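Local coordinates for protein putative RNase YutE (Bacillus subtilis subsp. subtilis str. 168, PDB 1YLM) that probably acts as the RNase toxin of a type VII toxin-antitoxin system, working as a homodimer that its cognate antitoxin YutD is thought to neutralise, at residues 44-49 and 91-96; 52-57 and 69-74; 36-41 and 110-115; 87-92 and 119-124. One frame throughout, in Å; residues are numbered along the deposited sequence.

Interaction 1: 44-49 and 91-96; sequences LLIECI and KLIAYR
Glu-47 and Arg-96 meet with their side chains at about a right angle, the arginine presenting its NE side to the carboxylate. NE donates to Glu-47 OE2 at 2.6 Å, reaching it on the syn side, and NH2 donates to OE1 at 3.1 Å in a nearly straight bond (165°). Each nitrogen thus takes its own oxygen. The carboxylate is twisted 42° from the guanidinium plane, so OE1 is approached from above its own plane although it lies in that of the arginine. The arginine reaches the carboxylate extended, with CG anti to the backbone N (chi1 -167°) and the chain straight as far as NE, and it meets a glutamate whose chain bends at chi2. Tyr-68 adds a cation-pi contact to Arg-96.

Beside this bridge Ile-46 packs against Leu-92 and Arg-96. Its side chain crosses that of Leu-92 at a slant, CG1 3.7 Å from Leu-92 CG; its CD1 rests 3.3 Å from Leu-92 O, and its CG2 lies against the aliphatic CB, CG and CD of Arg-96. A branched residue suits this spot because each arm has its own neighbour. Ile-49 CG2 extends the apolar strip to Ile-93 CD1 at 4.1 Å.

Tyr-103 of the second subunit packs on Glu-47. Arg-96, the active-site residue by similarity, opens the RX(4)HXY motif of HepT toxins, in which Gln-101 here occupies the histidine position.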
loop_
_atom_site.group_PDB
_atom_site.type_symbol
_atom_site.label_atom_id
_atom_site.label_comp_id
_atom_site.label_asym_id
_atom_site.label_seq_id
_atom_site.Cartn_x
_atom_site.Cartn_y
_atom_site.Cartn_z
ATOM N N LEU A 44 -1.432 3.786 5.741
ATOM C CA LEU A 44 -0.703 3.543 6.999
ATOM C C LEU A 44 -1.596 3.483 8.243
ATOM O O LEU A 44 -1.393 2.611 9.091
ATOM C CB LEU A 44 0.441 4.543 7.180
ATOM C CG LEU A 44 1.544 4.450 6.110
ATOM C CD1 LEU A 44 2.553 5.586 6.282
ATOM C CD2 LEU A 44 2.236 3.070 6.097
ATOM N N LEU A 45 -2.555 4.403 8.363
ATOM C CA LEU A 45 -3.494 4.398 9.498
ATOM C C LEU A 45 -4.239 3.055 9.572
ATOM O O LEU A 45 -4.300 2.412 10.630
ATOM C CB LEU A 45 -4.495 5.568 9.389
ATOM C CG LEU A 45 -3.945 6.998 9.500
ATOM C CD1 LEU A 45 -5.063 8.028 9.317
ATOM C CD2 LEU A 45 -3.205 7.205 10.823
ATOM N N ILE A 46 -4.778 2.630 8.431
ATOM C CA ILE A 46 -5.520 1.358 8.318
ATOM C C ILE A 46 -4.638 0.152 8.699
ATOM O O ILE A 46 -5.045 -0.692 9.514
ATOM C CB ILE A 46 -6.108 1.164 6.880
ATOM C CG1 ILE A 46 -7.203 2.217 6.613
ATOM C CG2 ILE A 46 -6.669 -0.263 6.732
ATOM C CD1 ILE A 46 -7.659 2.334 5.140
ATOM N N GLU A 47 -3.443 0.074 8.108
ATOM C CA GLU A 47 -2.522 -1.050 8.353
ATOM C C GLU A 47 -2.104 -1.141 9.823
ATOM O O GLU A 47 -2.047 -2.244 10.378
ATOM C CB GLU A 47 -1.276 -0.977 7.466
ATOM C CG GLU A 47 -1.476 -1.281 5.974
ATOM C CD GLU A 47 -2.439 -2.434 5.700
ATOM O OE1 GLU A 47 -2.063 -3.639 5.781
ATOM O OE2 GLU A 47 -3.583 -2.117 5.386
ATOM N N CYS A 48 -1.819 0.010 10.437
ATOM C CA CYS A 48 -1.478 0.074 11.853
ATOM C C CYS A 48 -2.626 -0.459 12.715
ATOM O O CYS A 48 -2.382 -1.196 13.677
ATOM C CB CYS A 48 -1.185 1.505 12.280
ATOM S SG CYS A 48 0.423 2.178 11.736
ATOM N N ILE A 49 -3.863 -0.088 12.378
ATOM C CA ILE A 49 -5.019 -0.581 13.145
ATOM C C ILE A 49 -5.160 -2.092 12.985
ATOM O O ILE A 49 -5.335 -2.813 13.976
ATOM C CB ILE A 49 -6.322 0.122 12.750
ATOM C CG1 ILE A 49 -6.272 1.607 13.157
ATOM C CG2 ILE A 49 -7.540 -0.602 13.371
ATOM C CD1 ILE A 49 -7.365 2.455 12.446
ATOM N N LYS A 91 -15.432 1.970 9.071
ATOM C CA LYS A 91 -15.742 2.783 7.882
ATOM C C LYS A 91 -14.470 3.243 7.165
ATOM O O LYS A 91 -14.443 3.291 5.928
ATOM C CB LYS A 91 -16.630 3.981 8.248
ATOM C CG LYS A 91 -18.035 3.574 8.717
ATOM C CD LYS A 91 -18.822 4.780 9.251
ATOM C CE LYS A 91 -20.246 4.351 9.720
ATOM N NZ LYS A 91 -20.935 3.493 8.734
ATOM N N LEU A 92 -13.418 3.549 7.933
ATOM C CA LEU A 92 -12.113 3.858 7.338
ATOM C C LEU A 92 -11.484 2.614 6.739
ATOM O O LEU A 92 -10.956 2.645 5.621
ATOM C CB LEU A 92 -11.133 4.474 8.352
ATOM C CG LEU A 92 -9.713 4.725 7.792
ATOM C CD1 LEU A 92 -9.692 5.715 6.603
ATOM C CD2 LEU A 92 -8.790 5.216 8.901
ATOM N N ILE A 93 -11.522 1.514 7.495
ATOM C CA ILE A 93 -10.948 0.251 7.042
ATOM C C ILE A 93 -11.538 -0.212 5.700
ATOM O O ILE A 93 -10.844 -0.809 4.867
ATOM C CB ILE A 93 -11.114 -0.839 8.148
ATOM C CG1 ILE A 93 -10.186 -0.507 9.337
ATOM C CG2 ILE A 93 -10.880 -2.253 7.586
ATOM C CD1 ILE A 93 -10.539 -1.214 10.656
ATOM N N ALA A 94 -12.817 0.080 5.490
ATOM C CA ALA A 94 -13.490 -0.266 4.239
ATOM C C ALA A 94 -12.833 0.386 3.015
ATOM O O ALA A 94 -13.036 -0.074 1.892
ATOM C CB ALA A 94 -14.975 0.093 4.326
ATOM N N TYR A 95 -12.023 1.429 3.239
ATOM C CA TYR A 95 -11.282 2.076 2.142
ATOM C C TYR A 95 -10.004 1.329 1.707
ATOM O O TYR A 95 -9.394 1.667 0.696
ATOM C CB TYR A 95 -10.998 3.564 2.462
ATOM C CG TYR A 95 -10.999 4.437 1.223
ATOM C CD1 TYR A 95 -12.196 4.777 0.592
ATOM C CD2 TYR A 95 -9.798 4.905 0.662
ATOM C CE1 TYR A 95 -12.209 5.568 -0.549
ATOM C CE2 TYR A 95 -9.805 5.689 -0.507
ATOM C CZ TYR A 95 -11.015 6.018 -1.098
ATOM O OH TYR A 95 -11.064 6.803 -2.240
ATOM N N ARG A 96 -9.602 0.308 2.472
ATOM C CA ARG A 96 -8.347 -0.393 2.224
ATOM C C ARG A 96 -8.260 -0.955 0.813
ATOM O O ARG A 96 -7.250 -0.788 0.154
ATOM C CB ARG A 96 -8.117 -1.518 3.234
ATOM C CG ARG A 96 -6.687 -2.065 3.202
ATOM C CD ARG A 96 -6.547 -3.301 4.095
ATOM N NE ARG A 96 -5.168 -3.794 4.116
ATOM C CZ ARG A 96 -4.683 -4.762 3.344
ATOM N NH1 ARG A 96 -5.454 -5.396 2.456
ATOM N NH2 ARG A 96 -3.405 -5.111 3.464
#

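Interaction 2: 52-57 and 69-74; sequences TGNDMI and DDIMDI
Gly-53 and Ile-71 bring their backbones together, with CA atoms 6.1 Å apart, and the spacing widens to 7.9 Å between the CA atoms of Ile-57 and Ile-74. Glycine is what permits the near point: Ile-71 CG2, anti to its own backbone N, presses on the bare backbone at 3.7 Å from Gly-53 CA, in the space where a CB would otherwise project.

The other arm of Ile-71, with CG1 beside the backbone N (chi1 -67°), leads to Asn-54, the two side chains crossing at about a right angle. Its terminal CD1 sits 3.4 Å from Asn-54 ND2 and 3.6 Å from Asn-54 OD1, so the methyl touches both ends of the amide. An amide fits at this partly exposed border, where Pro-65 also packs against it.

The contact pins the short helix 71-77 to the long helix 32-59 of the all-helical HepT fold, closing a connection of only eleven residues between the two segments. One turn further along, Ile-57 and Ile-74 likewise cross at about a right angle, with Ile-57 CG1 3.8 Å from Ile-74 CG2. Ile-57 CD1 touches both facing isoleucines, 4.1 Å from Ile-71 CG2 and 4.0 Å from Ile-74 CB. From the connecting loop, Pro-65 packs on Ile-57 and Met-62 on Ile-74.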
loop_
_atom_site.group_PDB
_atom_site.type_symbol
_atom_site.label_atom_id
_atom_site.label_comp_id
_atom_site.label_asym_id
_atom_site.label_seq_id
_atom_site.Cartn_x
_atom_site.Cartn_y
_atom_site.Cartn_z
ATOM N N THR A 52 -2.099 -3.985 14.627
ATOM C CA THR A 52 -2.266 -3.907 16.093
ATOM C C THR A 52 -3.409 -4.814 16.563
ATOM O O THR A 52 -3.253 -5.591 17.529
ATOM C CB THR A 52 -2.476 -2.450 16.575
ATOM O OG1 THR A 52 -1.293 -1.688 16.278
ATOM C CG2 THR A 52 -2.707 -2.420 18.096
ATOM N N GLY A 53 -4.546 -4.734 15.878
ATOM C CA GLY A 53 -5.689 -5.614 16.176
ATOM C C GLY A 53 -5.334 -7.092 16.118
ATOM O O GLY A 53 -5.638 -7.845 17.066
ATOM N N ASN A 54 -4.690 -7.520 15.029
ATOM C CA ASN A 54 -4.197 -8.904 14.922
ATOM C C ASN A 54 -3.263 -9.274 16.067
ATOM O O ASN A 54 -3.377 -10.359 16.630
ATOM C CB ASN A 54 -3.469 -9.177 13.594
ATOM C CG ASN A 54 -4.418 -9.462 12.437
ATOM O OD1 ASN A 54 -4.146 -9.060 11.298
ATOM N ND2 ASN A 54 -5.513 -10.158 12.708
ATOM N N ASP A 55 -2.312 -8.396 16.389
ATOM C CA ASP A 55 -1.354 -8.676 17.477
ATOM C C ASP A 55 -2.071 -8.804 18.828
ATOM O O ASP A 55 -1.745 -9.675 19.646
ATOM C CB ASP A 55 -0.257 -7.597 17.528
ATOM C CG ASP A 55 0.674 -7.653 16.325
ATOM O OD1 ASP A 55 0.732 -8.717 15.665
ATOM O OD2 ASP A 55 1.339 -6.636 16.032
HETATM N N MSE A 56 -3.051 -7.940 19.054
HETATM C CA MSE A 56 -3.902 -8.008 20.261
HETATM C C MSE A 56 -4.628 -9.360 20.350
HETATM O O MSE A 56 -4.618 -10.051 21.365
HETATM C CB MSE A 56 -4.965 -6.902 20.221
HETATM C CG MSE A 56 -4.479 -5.485 20.419
HETATM SE SE MSE A 56 -4.267 -5.112 22.187
HETATM C CE MSE A 56 -2.889 -5.293 22.270
ATOM N N ILE A 57 -5.278 -9.721 19.255
ATOM C CA ILE A 57 -6.085 -10.932 19.188
ATOM C C ILE A 57 -5.213 -12.174 19.406
ATOM O O ILE A 57 -5.535 -13.032 20.246
ATOM C CB ILE A 57 -6.825 -10.975 17.815
ATOM C CG1 ILE A 57 -7.984 -9.973 17.811
ATOM C CG2 ILE A 57 -7.297 -12.393 17.472
ATOM C CD1 ILE A 57 -8.619 -9.763 16.406
ATOM N N ASP A 69 -11.550 -7.778 8.025
ATOM C CA ASP A 69 -12.775 -7.043 8.330
ATOM C C ASP A 69 -13.435 -7.426 9.653
ATOM O O ASP A 69 -14.264 -6.666 10.169
ATOM C CB ASP A 69 -13.794 -7.179 7.192
ATOM C CG ASP A 69 -13.612 -6.125 6.131
ATOM O OD1 ASP A 69 -13.506 -4.919 6.481
ATOM O OD2 ASP A 69 -13.566 -6.501 4.941
ATOM N N ASP A 70 -13.073 -8.596 10.187
ATOM C CA ASP A 70 -13.641 -9.107 11.446
ATOM C C ASP A 70 -12.920 -8.572 12.691
ATOM O O ASP A 70 -13.466 -8.592 13.806
ATOM C CB ASP A 70 -13.588 -10.636 11.448
ATOM C CG ASP A 70 -14.354 -11.238 10.292
ATOM O OD1 ASP A 70 -15.575 -10.976 10.201
ATOM O OD2 ASP A 70 -13.733 -11.960 9.468
ATOM N N ILE A 71 -11.704 -8.087 12.486
ATOM C CA ILE A 71 -10.837 -7.618 13.576
ATOM C C ILE A 71 -11.510 -6.650 14.553
ATOM O O ILE A 71 -11.429 -6.839 15.777
ATOM C CB ILE A 71 -9.506 -7.043 13.005
ATOM C CG1 ILE A 71 -8.702 -8.176 12.368
ATOM C CG2 ILE A 71 -8.690 -6.352 14.093
ATOM C CD1 ILE A 71 -7.540 -7.746 11.497
HETATM N N MSE A 72 -12.195 -5.630 14.028
HETATM C CA MSE A 72 -12.757 -4.581 14.892
HETATM C C MSE A 72 -13.875 -5.113 15.757
HETATM O O MSE A 72 -13.989 -4.755 16.925
HETATM C CB MSE A 72 -13.269 -3.384 14.082
HETATM C CG MSE A 72 -12.179 -2.612 13.360
HETATM SE SE MSE A 72 -10.727 -1.918 14.526
HETATM C CE MSE A 72 -11.810 -1.486 16.091
ATOM N N ASP A 73 -14.701 -5.964 15.162
ATOM C CA ASP A 73 -15.802 -6.604 15.861
ATOM C C ASP A 73 -15.303 -7.402 17.065
ATOM O O ASP A 73 -15.912 -7.381 18.123
ATOM C CB ASP A 73 -16.583 -7.497 14.892
ATOM C CG ASP A 73 -17.399 -6.684 13.876
ATOM O OD1 ASP A 73 -17.716 -5.506 14.168
ATOM O OD2 ASP A 73 -17.703 -7.231 12.790
ATOM N N ILE A 74 -14.172 -8.068 16.905
ATOM C CA ILE A 74 -13.581 -8.840 18.008
ATOM C C ILE A 74 -13.053 -7.913 19.119
ATOM O O ILE A 74 -13.318 -8.138 20.309
ATOM C CB ILE A 74 -12.507 -9.830 17.485
ATOM C CG1 ILE A 74 -13.171 -10.933 16.634
ATOM C CG2 ILE A 74 -11.706 -10.422 18.671
ATOM C CD1 ILE A 74 -12.248 -11.523 15.572
#

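Interaction 3: 36-41 and 110-115; sequences LALQRI and ELYRLI
Tyr-112 receives Leu-38 at the edge of its ring: the CD2 methyl lies near the ring plane, 3.6 Å from Tyr-112 CB and 3.8 Å from its backbone N. The closest touch is therefore at the root of the side chain, and the two side chains approach at a slant. The tyrosine ring also meets two other aromatics, Phe-23 and Trp-29, each with its plane inclined to that of Tyr-112. Tyrosine suits this partly exposed place, because its ring can join an aromatic cluster while its hydroxyl stands at the far end from Leu-38.

The second methyl of Leu-38, CD1, meets Ile-115 CD1 at 4.1 Å, the two chains sliding past each other in opposite directions. Leucine forks here, one branch serving Tyr-112 and the other Ile-115 a turn later. These contacts join the early part of the long helix 32-59 to helix 108-117 within the helical HepT fold; the local axes cross at 45° and approach to 10.1 Å, a separation that side chains must bridge.

From the other helix Leu-111 does the bridging. Its CG stands anti to the backbone N (chi1 175°), and its CD2 rests on the backbone of helix 32-59, 3.5 Å from Leu-38 O and 3.8 Å from Gln-39 CA. Gln-39 itself points its CB away from helix 108-117 and makes polar links elsewhere: NE2 bonds to Ser-108 OG, and OE1 to Arg-40 NE of the second subunit, across the homodimer interface.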
loop_
_atom_site.group_PDB
_atom_site.type_symbol
_atom_site.label_atom_id
_atom_site.label_comp_id
_atom_site.label_asym_id
_atom_site.label_seq_id
_atom_site.Cartn_x
_atom_site.Cartn_y
_atom_site.Cartn_z
ATOM N N LEU A 36 -1.204 12.346 -3.018
ATOM C CA LEU A 36 -0.404 11.148 -2.879
ATOM C C LEU A 36 -0.040 10.927 -1.419
ATOM O O LEU A 36 -0.145 9.803 -0.932
ATOM C CB LEU A 36 0.859 11.270 -3.718
ATOM C CG LEU A 36 0.681 11.074 -5.225
ATOM C CD1 LEU A 36 1.965 11.586 -5.884
ATOM C CD2 LEU A 36 0.432 9.605 -5.554
ATOM N N ALA A 37 0.368 11.998 -0.729
ATOM C CA ALA A 37 0.715 11.888 0.704
ATOM C C ALA A 37 -0.490 11.435 1.519
ATOM O O ALA A 37 -0.350 10.614 2.429
ATOM C CB ALA A 37 1.263 13.207 1.252
ATOM N N LEU A 38 -1.665 11.985 1.218
ATOM C CA LEU A 38 -2.871 11.634 1.957
ATOM C C LEU A 38 -3.242 10.176 1.735
ATOM O O LEU A 38 -3.639 9.494 2.678
ATOM C CB LEU A 38 -4.048 12.543 1.590
ATOM C CG LEU A 38 -5.331 12.373 2.394
ATOM C CD1 LEU A 38 -5.100 12.564 3.907
ATOM C CD2 LEU A 38 -6.346 13.373 1.852
ATOM N N GLN A 39 -3.074 9.684 0.517
ATOM C CA GLN A 39 -3.286 8.229 0.259
ATOM C C GLN A 39 -2.349 7.350 1.102
ATOM O O GLN A 39 -2.772 6.326 1.662
ATOM C CB GLN A 39 -3.143 7.893 -1.233
ATOM C CG GLN A 39 -4.283 8.482 -2.098
ATOM C CD GLN A 39 -3.995 8.395 -3.580
ATOM O OE1 GLN A 39 -3.108 7.662 -4.009
ATOM N NE2 GLN A 39 -4.762 9.128 -4.373
ATOM N N ARG A 40 -1.079 7.749 1.200
ATOM C CA ARG A 40 -0.139 6.989 2.023
ATOM C C ARG A 40 -0.543 7.008 3.495
ATOM O O ARG A 40 -0.533 5.971 4.153
ATOM C CB ARG A 40 1.292 7.500 1.846
ATOM C CG ARG A 40 2.359 6.678 2.591
ATOM C CD ARG A 40 2.453 5.274 2.067
ATOM N NE ARG A 40 3.497 4.518 2.746
ATOM C CZ ARG A 40 3.683 3.208 2.589
ATOM N NH1 ARG A 40 2.866 2.505 1.807
ATOM N NH2 ARG A 40 4.661 2.589 3.239
ATOM N N ILE A 41 -0.912 8.184 4.001
ATOM C CA ILE A 41 -1.388 8.311 5.380
ATOM C C ILE A 41 -2.593 7.385 5.642
ATOM O O ILE A 41 -2.600 6.631 6.637
ATOM C CB ILE A 41 -1.763 9.777 5.738
ATOM C CG1 ILE A 41 -0.494 10.647 5.824
ATOM C CG2 ILE A 41 -2.540 9.803 7.065
ATOM C CD1 ILE A 41 -0.796 12.128 5.944
ATOM N N GLU A 110 -12.376 12.276 -1.008
ATOM C CA GLU A 110 -13.190 11.284 -0.333
ATOM C C GLU A 110 -12.480 10.766 0.928
ATOM O O GLU A 110 -13.062 10.718 2.009
ATOM C CB GLU A 110 -13.396 10.151 -1.336
ATOM C CG GLU A 110 -14.155 8.988 -0.890
ATOM C CD GLU A 110 -14.515 8.097 -2.067
ATOM O OE1 GLU A 110 -13.619 7.501 -2.695
ATOM O OE2 GLU A 110 -15.702 7.989 -2.369
ATOM N N LEU A 111 -11.210 10.396 0.762
ATOM C CA LEU A 111 -10.408 9.848 1.845
ATOM C C LEU A 111 -10.199 10.893 2.947
ATOM O O LEU A 111 -10.341 10.583 4.129
ATOM C CB LEU A 111 -9.070 9.340 1.299
ATOM C CG LEU A 111 -8.060 8.831 2.338
ATOM C CD1 LEU A 111 -8.653 7.703 3.188
ATOM C CD2 LEU A 111 -6.804 8.372 1.604
ATOM N N TYR A 112 -9.893 12.135 2.559
ATOM C CA TYR A 112 -9.812 13.226 3.529
ATOM C C TYR A 112 -11.063 13.299 4.402
ATOM O O TYR A 112 -10.970 13.380 5.638
ATOM C CB TYR A 112 -9.569 14.591 2.855
ATOM C CG TYR A 112 -9.500 15.720 3.867
ATOM C CD1 TYR A 112 -8.283 16.101 4.430
ATOM C CD2 TYR A 112 -10.664 16.376 4.289
ATOM C CE1 TYR A 112 -8.222 17.115 5.373
ATOM C CE2 TYR A 112 -10.614 17.386 5.235
ATOM C CZ TYR A 112 -9.390 17.750 5.767
ATOM O OH TYR A 112 -9.342 18.761 6.699
ATOM N N ARG A 113 -12.232 13.279 3.752
ATOM C CA ARG A 113 -13.494 13.422 4.471
ATOM C C ARG A 113 -13.717 12.256 5.405
ATOM O O ARG A 113 -14.224 12.427 6.510
ATOM C CB ARG A 113 -14.667 13.594 3.501
ATOM C CG ARG A 113 -14.666 15.003 2.889
ATOM C CD ARG A 113 -15.856 15.253 1.982
ATOM N NE ARG A 113 -15.847 14.434 0.772
ATOM C CZ ARG A 113 -15.309 14.794 -0.392
ATOM N NH1 ARG A 113 -14.687 15.964 -0.528
ATOM N NH2 ARG A 113 -15.389 13.974 -1.427
ATOM N N LEU A 114 -13.309 11.074 4.959
ATOM C CA LEU A 114 -13.417 9.865 5.763
ATOM C C LEU A 114 -12.590 9.927 7.045
ATOM O O LEU A 114 -13.113 9.693 8.154
ATOM C CB LEU A 114 -13.030 8.658 4.895
ATOM C CG LEU A 114 -13.443 7.267 5.315
ATOM C CD1 LEU A 114 -14.944 7.190 5.577
ATOM C CD2 LEU A 114 -12.987 6.278 4.223
ATOM N N ILE A 115 -11.314 10.275 6.903
ATOM C CA ILE A 115 -10.411 10.395 8.035
ATOM C C ILE A 115 -10.882 11.505 8.983
ATOM O O ILE A 115 -10.917 11.308 10.201
ATOM C CB ILE A 115 -8.952 10.650 7.558
ATOM C CG1 ILE A 115 -8.486 9.499 6.643
ATOM C CG2 ILE A 115 -8.008 10.828 8.747
ATOM C CD1 ILE A 115 -7.118 9.703 5.997
#

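Interaction 4: 87-92 and 119-124; sequences DELKKL and QTALQD
Leu-89 and Leu-122 meet methyl to methyl, the two CD2 atoms 3.6 Å apart, where helix 83-93 crosses the start of helix 119-137 in the helical HepT fold. The side chains cross at a slant. Leu-122 CD2 also touches Leu-92 CD2 at 3.8 Å, this time with the chains at about a right angle, so it is set against two leucines from successive turns of the facing helix. Leu-122 begins beside its backbone N, with CG anti to the carbonyl carbon (chi1 -70°), and it is the CD2 branch that does most of the touching.

The nearest CA pair is that of Ala-121 and Glu-88, 6.9 Å apart. A single methyl fits here: Ala-121 CB rests 4.0 Å from Leu-89 CD2 and also touches Glu-88 CB. The local axes approach to 9.4 Å and cross at 102°, which confines the contact to a short region.

The next shell packs around the leucines: Met-72 of helix 71-77, a selenomethionine, lies on Leu-89, and Phe-16 and Leu-20 of helix 6-23 lie on Leu-122. Toward the polar border, Glu-88 OE1 is hydrogen-bonded to His-118 ND1, just ahead of helix 119-137. The same oxygen accepts a bond of 2.6 Å from a water molecule, which in turn accepts the N-H of Ala-121, in the first turn of its helix, with 3.0 Å between water oxygen and Ala-121 N.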
loop_
_atom_site.group_PDB
_atom_site.type_symbol
_atom_site.label_atom_id
_atom_site.label_comp_id
_atom_site.label_asym_id
_atom_site.label_seq_id
_atom_site.Cartn_x
_atom_site.Cartn_y
_atom_site.Cartn_z
ATOM N N ASP A 87 -17.338 0.787 14.968
ATOM C CA ASP A 87 -18.106 1.060 13.752
ATOM C C ASP A 87 -17.442 2.141 12.928
ATOM O O ASP A 87 -17.304 1.997 11.709
ATOM C CB ASP A 87 -19.542 1.486 14.101
ATOM C CG ASP A 87 -20.384 0.344 14.664
ATOM O OD1 ASP A 87 -20.041 -0.849 14.454
ATOM O OD2 ASP A 87 -21.416 0.650 15.301
ATOM N N GLU A 88 -17.012 3.201 13.604
ATOM C CA GLU A 88 -16.314 4.316 12.955
ATOM C C GLU A 88 -15.022 3.858 12.290
ATOM O O GLU A 88 -14.769 4.166 11.126
ATOM C CB GLU A 88 -16.012 5.417 13.959
ATOM C CG GLU A 88 -17.229 6.273 14.309
ATOM C CD GLU A 88 -16.839 7.593 14.914
ATOM O OE1 GLU A 88 -16.199 8.405 14.212
ATOM O OE2 GLU A 88 -17.175 7.832 16.090
ATOM N N LEU A 89 -14.207 3.104 13.030
ATOM C CA LEU A 89 -12.944 2.605 12.478
ATOM C C LEU A 89 -13.184 1.659 11.305
ATOM O O LEU A 89 -12.451 1.695 10.320
ATOM C CB LEU A 89 -12.063 1.982 13.567
ATOM C CG LEU A 89 -11.601 2.982 14.655
ATOM C CD1 LEU A 89 -10.737 2.309 15.716
ATOM C CD2 LEU A 89 -10.882 4.201 14.115
ATOM N N LYS A 90 -14.243 0.857 11.377
ATOM C CA LYS A 90 -14.615 -0.009 10.260
ATOM C C LYS A 90 -14.854 0.778 8.959
ATOM O O LYS A 90 -14.532 0.297 7.873
ATOM C CB LYS A 90 -15.860 -0.830 10.589
ATOM C CG LYS A 90 -15.620 -2.040 11.511
ATOM C CD LYS A 90 -16.957 -2.550 12.079
ATOM C CE LYS A 90 -17.474 -3.716 11.297
ATOM N NZ LYS A 90 -18.757 -4.212 11.891
ATOM N N LYS A 91 -15.432 1.970 9.071
ATOM C CA LYS A 91 -15.742 2.783 7.882
ATOM C C LYS A 91 -14.470 3.243 7.165
ATOM O O LYS A 91 -14.443 3.291 5.928
ATOM C CB LYS A 91 -16.630 3.981 8.248
ATOM C CG LYS A 91 -18.035 3.574 8.717
ATOM C CD LYS A 91 -18.822 4.780 9.251
ATOM C CE LYS A 91 -20.246 4.351 9.720
ATOM N NZ LYS A 91 -20.935 3.493 8.734
ATOM N N LEU A 92 -13.418 3.549 7.933
ATOM C CA LEU A 92 -12.113 3.858 7.338
ATOM C C LEU A 92 -11.484 2.614 6.739
ATOM O O LEU A 92 -10.956 2.645 5.621
ATOM C CB LEU A 92 -11.133 4.474 8.352
ATOM C CG LEU A 92 -9.713 4.725 7.792
ATOM C CD1 LEU A 92 -9.692 5.715 6.603
ATOM C CD2 LEU A 92 -8.790 5.216 8.901
ATOM N N GLN A 119 -11.863 11.282 13.063
ATOM C CA GLN A 119 -10.580 11.673 13.624
ATOM C C GLN A 119 -10.511 11.430 15.139
ATOM O O GLN A 119 -9.488 10.970 15.642
ATOM C CB GLN A 119 -10.239 13.123 13.256
ATOM C CG GLN A 119 -8.790 13.492 13.567
ATOM C CD GLN A 119 -8.372 14.817 12.982
ATOM O OE1 GLN A 119 -8.970 15.301 12.028
ATOM N NE2 GLN A 119 -7.327 15.410 13.548
ATOM N N THR A 120 -11.601 11.696 15.862
ATOM C CA THR A 120 -11.615 11.446 17.311
ATOM C C THR A 120 -11.402 9.955 17.672
ATOM O O THR A 120 -10.582 9.644 18.547
ATOM C CB THR A 120 -12.895 12.004 17.992
ATOM O OG1 THR A 120 -12.951 13.431 17.812
ATOM C CG2 THR A 120 -12.875 11.715 19.488
ATOM N N ALA A 121 -12.130 9.053 17.011
ATOM C CA ALA A 121 -11.940 7.603 17.194
ATOM C C ALA A 121 -10.505 7.202 16.817
ATOM O O ALA A 121 -9.867 6.392 17.503
ATOM C CB ALA A 121 -12.939 6.815 16.388
ATOM N N LEU A 122 -9.981 7.791 15.747
ATOM C CA LEU A 122 -8.578 7.540 15.381
ATOM C C LEU A 122 -7.591 7.957 16.479
ATOM O O LEU A 122 -6.741 7.160 16.890
ATOM C CB LEU A 122 -8.236 8.195 14.035
ATOM C CG LEU A 122 -8.890 7.536 12.813
ATOM C CD1 LEU A 122 -8.744 8.409 11.580
ATOM C CD2 LEU A 122 -8.302 6.136 12.561
ATOM N N GLN A 123 -7.729 9.185 16.973
ATOM C CA GLN A 123 -6.896 9.695 18.062
ATOM C C GLN A 123 -6.981 8.833 19.320
ATOM O O GLN A 123 -5.991 8.650 20.019
ATOM C CB GLN A 123 -7.296 11.130 18.423
ATOM C CG GLN A 123 -7.083 12.143 17.301
ATOM C CD GLN A 123 -7.668 13.512 17.623
ATOM O OE1 GLN A 123 -8.588 13.639 18.438
ATOM N NE2 GLN A 123 -7.141 14.541 16.979
ATOM N N ASP A 124 -8.172 8.316 19.603
ATOM C CA ASP A 124 -8.394 7.513 20.806
ATOM C C ASP A 124 -7.924 6.068 20.710
ATOM O O ASP A 124 -7.749 5.418 21.736
ATOM C CB ASP A 124 -9.874 7.539 21.185
ATOM C CG ASP A 124 -10.310 8.893 21.708
ATOM O OD1 ASP A 124 -9.435 9.691 22.104
ATOM O OD2 ASP A 124 -11.525 9.150 21.724
HETATM O O HOH W 1 -14.732 9.990 15.733
#

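Overall arrangement
Interactions 1, 2 and 3 all use helix 32-59, with 2 and 3 on opposite sides of the chain's centre, their own centres about 22 Å apart. Interaction 1 carries Arg-96, the active-site residue by similarity; the side chains of Ile-71 (interaction 2) and Leu-111 (interaction 3) are each about 9 Å from that of Arg-96. Interaction 4 shares Lys-91 and Leu-92 with interaction 1. The selenium SE of selenomethionine Met-72 touches Ile-49 CG2 at 3.6 Å, joining interactions 1 and 2, while Asp-73 OD1 and Lys-90 NZ form a 2.8 Å salt bridge between interactions 2 and 4. Tyr-95 OH probably hydrogen-bonds Glu-110 OE1, linking interactions 1 and 3, which both reach the second subunit.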